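Side-chain contacts in transcriptional regulator, MarR family, putative (Bacillus cereus, PDB 3BJA), which probably binds DNA as a dimeric winged-helix transcription factor of the MarR family: residues K20-D23 / K24-Q28; F36-I39 / Q40-K44. One frame throughout, in Å; residues are numbered along the deposited sequence.

Contact 1: K20-D23 / K24-Q28; sequences KNLD and KAIEQ
Leu-22 and Ile-26, one helical turn apart near the end of helix 2-25, make the apolar part of this local contact. The CD1 methyl of Leu-22 meets the CG2 branch of Ile-26 at 3.9 Å, the two side chains lying obliquely across each other. Ile-26 places its CG1 branch between its own backbone N and carbonyl carbon (chi1 72°), which brings CG1 to 3.4 Å from the carbonyl O of Leu-22 and covers that oxygen with hydrocarbon.

Three backbone hydrogen bonds of the i to i+4 kind carry the helix through this turn. Lys-24 N donates to Lys-20 O at 3.2 Å and Ala-25 N to Asn-21 O at 3.1 Å. Ile-26 N reaches Leu-22 O at 2.8 Å, with an N-H...O angle of 150°. The next pair does not continue the series: Asp-23 O and Glu-27 N are 3.1 Å apart but badly aligned for a hydrogen bond.

Charged groups meet on the outer side. Lys-24 bends at chi2 and chi4 and brings NZ to 3.4 Å from OE1 of the extended Glu-27, a salt bridge between exposed side chains whose hydrogen bond is weak. The carboxylate of Asp-23 is engaged beyond the turn, where OD1 accepts a hydrogen bond from Tyr-33 N at the start of helix 33-44.

The apolar side faces helix 95-116, with Leu-22 on Tyr-108 and Phe-111 and Ile-26 on Val-104. Asn-21 ND2 bonds to Asn-115 OD1 and to Leu-138 O of the second subunit, and Leu-22 also packs on Tyr-8 of that subunit, so the last turns of helix 2-25 lie against helix 95-116 and take part in the dimer interface.

Contact 2: F36-I39 / Q40-K44; sequences FGVI and QVLAK
Phe-36 has its ring overlapped by the side chain of Gln-40, one helical turn further on. Gln-40 CG sits over one face, offset toward the rim, in a CH-pi contact 4.0 Å from the ring centroid and 17° off the normal. The chain of Gln-40 then bends (chi2 -60°) and carries its amide to the CE1-CZ rim on the same face, NE2 coming to 3.1 Å from CE1; amide and ring planes are inclined by 52°. This NE2 also donates a hydrogen bond to Asp-105 OD1 of helix 95-116, which anchors the amide end.

On another side of the helix Val-38 and Leu-42 lie side by side and point the same way, CG1 of Val-38 touching CD1 of Leu-42 at 3.7 Å. Beneath these side chains run regular i to i+4 backbone bonds. The straightest joins Val-41 N to Gly-37 O at 2.8 Å.

Phe-36 packs on Val-104 and meets the ring of Tyr-108, Val-38 reaches Met-67 and Met-71 of helix 64-73, and Leu-42 rests on Val-91 and Leu-93 of strand 89-93. Helix 33-44 thus joins helix 95-116, helix 64-73 and the sheet, as the first helix of the winged helix-turn-helix domain does in MarR-family regulators.

Contact 1 lies toward the C-terminal part of helix 2-25 and contact 2 on the next helix, 33-44, so the two follow in series along the chain. Their centres are about 16 Å apart, yet they touch directly: Ile-26 CD1 packs against Phe-36 CB at 3.6 Å. Helix 95-116 is their shared support, since Val-104 receives both Ile-26 and Phe-36, and Tyr-108 receives both Leu-22 and Phe-36. Contact 1 reaches the second subunit, whereas no other chain of the assembly touches contact 2, which instead faces strand 89-93 and helix 64-73. Together they link the dimer-forming helices to the winged-helix domain that probably binds DNA.

Contact 1: K20-D23 / K24-Q28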
ATOM      1  N   LYS A  20       8.494  -3.961  -2.726  1.00 75.37           N
ATOM      2  CA  LYS A  20       9.136  -4.827  -3.723  1.00 76.54           C
ATOM      3  C   LYS A  20      10.420  -5.475  -3.180  1.00 74.76           C
ATOM      4  O   LYS A  20      10.569  -6.687  -3.237  1.00 77.05           O
ATOM      5  CB  LYS A  20       9.458  -4.002  -4.970  1.00 78.14           C
ATOM      6  CG  LYS A  20      10.246  -4.690  -6.116  1.00 80.13           C
ATOM      7  CD  LYS A  20      10.464  -3.675  -7.257  1.00 83.59           C
ATOM      8  CE  LYS A  20      11.558  -4.072  -8.252  1.00 93.37           C
ATOM      9  NZ  LYS A  20      11.990  -2.885  -9.091  1.00 93.64           N
ATOM     10  N   ASN A  21      11.309  -4.651  -2.635  1.00 72.49           N
ATOM     11  CA  ASN A  21      12.590  -5.105  -2.083  1.00 70.52           C
ATOM     12  C   ASN A  21      12.482  -5.954  -0.807  1.00 70.52           C
ATOM     13  O   ASN A  21      13.350  -6.810  -0.584  1.00 71.20           O
ATOM     14  CB  ASN A  21      13.531  -3.914  -1.831  1.00 69.96           C
ATOM     15  CG  ASN A  21      14.029  -3.247  -3.118  1.00 69.06           C
ATOM     16  OD1 ASN A  21      13.708  -3.655  -4.231  1.00 59.28           O
ATOM     17  ND2 ASN A  21      14.836  -2.200  -2.952  1.00 66.40           N
ATOM     18  N   LEU A  22      11.468  -5.685   0.031  1.00 68.07           N
ATOM     19  CA  LEU A  22      11.182  -6.494   1.236  1.00 67.34           C
ATOM     20  C   LEU A  22      10.688  -7.893   0.851  1.00 67.91           C
ATOM     21  O   LEU A  22      11.126  -8.886   1.462  1.00 69.81           O
ATOM     22  CB  LEU A  22      10.140  -5.828   2.136  1.00 66.75           C
ATOM     23  CG  LEU A  22       9.682  -6.533   3.421  1.00 67.71           C
ATOM     24  CD1 LEU A  22      10.837  -6.865   4.355  1.00 65.17           C
ATOM     25  CD2 LEU A  22       8.673  -5.667   4.129  1.00 68.35           C
ATOM     26  N   ASP A  23       9.771  -7.952  -0.129  1.00 65.52           N
ATOM     27  CA  ASP A  23       9.226  -9.202  -0.664  1.00 65.75           C
ATOM     28  C   ASP A  23      10.309 -10.091  -1.237  1.00 66.08           C
ATOM     29  O   ASP A  23      10.230 -11.319  -1.088  1.00 62.97           O
ATOM     30  CB  ASP A  23       8.167  -8.956  -1.765  1.00 65.12           C
ATOM     31  CG  ASP A  23       6.779  -8.617  -1.216  1.00 71.24           C
ATOM     32  OD1 ASP A  23       6.589  -8.508   0.030  1.00 77.93           O
ATOM     33  OD2 ASP A  23       5.853  -8.465  -2.062  1.00 79.40           O
ATOM     34  N   LYS A  24      11.289  -9.461  -1.900  1.00 66.70           N
ATOM     35  CA  LYS A  24      12.454 -10.154  -2.457  1.00 67.24           C
ATOM     36  C   LYS A  24      13.250 -10.728  -1.288  1.00 68.12           C
ATOM     37  O   LYS A  24      13.607 -11.904  -1.307  1.00 70.14           O
ATOM     38  CB  LYS A  24      13.317  -9.196  -3.302  1.00 67.51           C
ATOM     39  CG  LYS A  24      14.154  -9.839  -4.420  1.00 73.39           C
ATOM     40  CD  LYS A  24      15.419 -10.549  -3.957  1.00 79.03           C
ATOM     41  CE  LYS A  24      16.176 -11.164  -5.137  1.00 78.47           C
ATOM     42  NZ  LYS A  24      15.427 -12.298  -5.756  1.00 80.64           N
ATOM     43  N   ALA A  25      13.470  -9.896  -0.265  1.00 68.79           N
ATOM     44  CA  ALA A  25      14.226 -10.254   0.943  1.00 68.03           C
ATOM     45  C   ALA A  25      13.636 -11.394   1.786  1.00 68.01           C
ATOM     46  O   ALA A  25      14.404 -12.228   2.297  1.00 69.34           O
ATOM     47  CB  ALA A  25      14.428  -9.022   1.814  1.00 66.13           C
ATOM     48  N   ILE A  26      12.305 -11.427   1.942  1.00 68.19           N
ATOM     49  CA  ILE A  26      11.613 -12.487   2.735  1.00 67.97           C
ATOM     50  C   ILE A  26      11.065 -13.674   1.902  1.00 67.50           C
ATOM     51  O   ILE A  26      10.426 -14.583   2.459  1.00 63.75           O
ATOM     52  CB  ILE A  26      10.493 -11.886   3.665  1.00 68.24           C
ATOM     53  CG1 ILE A  26       9.248 -11.408   2.881  1.00 70.69           C
ATOM     54  CG2 ILE A  26      11.070 -10.773   4.514  1.00 62.64           C
ATOM     55  CD1 ILE A  26       8.124 -10.884   3.762  1.00 67.56           C
ATOM     56  N   GLU A  27      11.348 -13.649   0.590  1.00 69.55           N
ATOM     57  CA  GLU A  27      10.896 -14.633  -0.432  1.00 69.63           C
ATOM     58  C   GLU A  27      11.073 -16.089  -0.025  1.00 67.93           C
ATOM     59  O   GLU A  27      10.155 -16.903  -0.173  1.00 68.68           O
ATOM     60  CB  GLU A  27      11.672 -14.377  -1.745  1.00 69.56           C
ATOM     61  CG  GLU A  27      11.276 -15.183  -2.980  1.00 72.06           C
ATOM     62  CD  GLU A  27      12.220 -14.972  -4.174  1.00 74.84           C
ATOM     63  OE1 GLU A  27      12.987 -13.974  -4.178  1.00 79.57           O
ATOM     64  OE2 GLU A  27      12.192 -15.819  -5.118  1.00 82.34           O
ATOM     65  N   GLN A  28      12.268 -16.392   0.474  1.00 66.24           N
ATOM     66  CA  GLN A  28      12.652 -17.738   0.930  1.00 66.29           C
ATOM     67  C   GLN A  28      11.734 -18.376   1.982  1.00 63.32           C
ATOM     68  O   GLN A  28      11.666 -19.590   2.043  1.00 63.24           O
ATOM     69  CB  GLN A  28      14.103 -17.738   1.448  1.00 66.81           C
ATOM     70  CG  GLN A  28      14.354 -16.871   2.708  1.00 73.49           C
ATOM     71  CD  GLN A  28      15.806 -16.919   3.166  1.00 72.98           C
ATOM     72  OE1 GLN A  28      16.637 -16.130   2.706  1.00 81.18           O
ATOM     73  NE2 GLN A  28      16.108 -17.831   4.107  1.00 74.61           N
TER

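Contact 2: F36-I39 / Q40-K44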
ATOM      1  N   PHE A  36       3.877 -11.268   6.553  1.00 68.73           N
ATOM      2  CA  PHE A  36       4.907 -10.760   7.461  1.00 70.19           C
ATOM      3  C   PHE A  36       4.303  -9.749   8.447  1.00 69.93           C
ATOM      4  O   PHE A  36       4.480  -9.899   9.650  1.00 68.26           O
ATOM      5  CB  PHE A  36       6.057 -10.151   6.647  1.00 72.87           C
ATOM      6  CG  PHE A  36       7.143  -9.541   7.473  1.00 73.05           C
ATOM      7  CD1 PHE A  36       8.063 -10.351   8.135  1.00 79.83           C
ATOM      8  CD2 PHE A  36       7.270  -8.150   7.567  1.00 82.17           C
ATOM      9  CE1 PHE A  36       9.090  -9.793   8.906  1.00 78.78           C
ATOM     10  CE2 PHE A  36       8.308  -7.572   8.343  1.00 84.20           C
ATOM     11  CZ  PHE A  36       9.213  -8.397   8.998  1.00 75.37           C
ATOM     12  N   GLY A  37       3.542  -8.775   7.922  1.00 68.96           N
ATOM     13  CA  GLY A  37       2.845  -7.777   8.733  1.00 69.38           C
ATOM     14  C   GLY A  37       1.987  -8.362   9.843  1.00 70.68           C
ATOM     15  O   GLY A  37       2.113  -7.947  11.009  1.00 73.36           O
ATOM     16  N   VAL A  38       1.158  -9.350   9.477  1.00 70.12           N
ATOM     17  CA  VAL A  38       0.284 -10.085  10.422  1.00 69.29           C
ATOM     18  C   VAL A  38       1.088 -10.752  11.514  1.00 70.10           C
ATOM     19  O   VAL A  38       0.708 -10.687  12.683  1.00 72.68           O
ATOM     20  CB  VAL A  38      -0.579 -11.192   9.706  1.00 70.39           C
ATOM     21  CG1 VAL A  38      -1.267 -12.153  10.721  1.00 66.67           C
ATOM     22  CG2 VAL A  38      -1.584 -10.566   8.785  1.00 59.67           C
ATOM     23  N   ILE A  39       2.182 -11.409  11.129  1.00 71.56           N
ATOM     24  CA  ILE A  39       3.098 -12.078  12.095  1.00 71.87           C
ATOM     25  C   ILE A  39       3.702 -11.061  13.094  1.00 69.87           C
ATOM     26  O   ILE A  39       3.737 -11.327  14.293  1.00 68.80           O
ATOM     27  CB  ILE A  39       4.197 -12.916  11.352  1.00 72.40           C
ATOM     28  CG1 ILE A  39       3.550 -14.161  10.723  1.00 71.93           C
ATOM     29  CG2 ILE A  39       5.332 -13.316  12.284  1.00 70.95           C
ATOM     30  CD1 ILE A  39       4.458 -14.924   9.787  1.00 70.55           C
ATOM     31  N   GLN A  40       4.139  -9.912  12.586  1.00 70.61           N
ATOM     32  CA  GLN A  40       4.674  -8.821  13.423  1.00 72.91           C
ATOM     33  C   GLN A  40       3.576  -8.323  14.375  1.00 72.97           C
ATOM     34  O   GLN A  40       3.793  -8.290  15.592  1.00 74.58           O
ATOM     35  CB  GLN A  40       5.252  -7.657  12.575  1.00 73.33           C
ATOM     36  CG  GLN A  40       6.475  -8.032  11.705  1.00 81.35           C
ATOM     37  CD  GLN A  40       7.674  -8.554  12.516  1.00 97.36           C
ATOM     38  OE1 GLN A  40       7.876  -8.169  13.669  1.00112.93           O
ATOM     39  NE2 GLN A  40       8.477  -9.425  11.907  1.00100.94           N
ATOM     40  N   VAL A  41       2.394  -7.997  13.830  1.00 73.37           N
ATOM     41  CA  VAL A  41       1.257  -7.545  14.659  1.00 72.75           C
ATOM     42  C   VAL A  41       0.902  -8.571  15.748  1.00 72.87           C
ATOM     43  O   VAL A  41       0.822  -8.205  16.924  1.00 74.77           O
ATOM     44  CB  VAL A  41      -0.001  -7.231  13.820  1.00 73.62           C
ATOM     45  CG1 VAL A  41      -1.264  -7.098  14.721  1.00 72.06           C
ATOM     46  CG2 VAL A  41       0.231  -5.982  12.954  1.00 73.56           C
ATOM     47  N   LEU A  42       0.739  -9.841  15.358  1.00 72.62           N
ATOM     48  CA  LEU A  42       0.372 -10.920  16.308  1.00 72.27           C
ATOM     49  C   LEU A  42       1.448 -11.330  17.317  1.00 72.64           C
ATOM     50  O   LEU A  42       1.124 -12.016  18.292  1.00 73.35           O
ATOM     51  CB  LEU A  42      -0.130 -12.174  15.566  1.00 72.17           C
ATOM     52  CG  LEU A  42      -1.473 -12.126  14.828  1.00 73.75           C
ATOM     53  CD1 LEU A  42      -1.671 -13.458  14.125  1.00 72.47           C
ATOM     54  CD2 LEU A  42      -2.662 -11.828  15.749  1.00 72.90           C
ATOM     55  N   ALA A  43       2.715 -10.992  17.071  1.00 73.35           N
ATOM     56  CA  ALA A  43       3.778 -11.294  18.045  1.00 74.45           C
ATOM     57  C   ALA A  43       3.722 -10.277  19.189  1.00 73.70           C
ATOM     58  O   ALA A  43       3.764 -10.689  20.362  1.00 67.73           O
ATOM     59  CB  ALA A  43       5.130 -11.279  17.394  1.00 75.77           C
ATOM     60  N   LYS A  44       3.611  -8.976  18.831  1.00 74.85           N
ATOM     61  CA  LYS A  44       3.551  -7.837  19.803  1.00 77.56           C
ATOM     62  C   LYS A  44       2.332  -7.953  20.711  1.00 80.55           C
ATOM     63  O   LYS A  44       2.463  -7.996  21.937  1.00 83.37           O
ATOM     64  CB  LYS A  44       3.521  -6.466  19.106  1.00 78.49           C
ATOM     65  CG  LYS A  44       4.768  -6.103  18.297  1.00 81.41           C
TER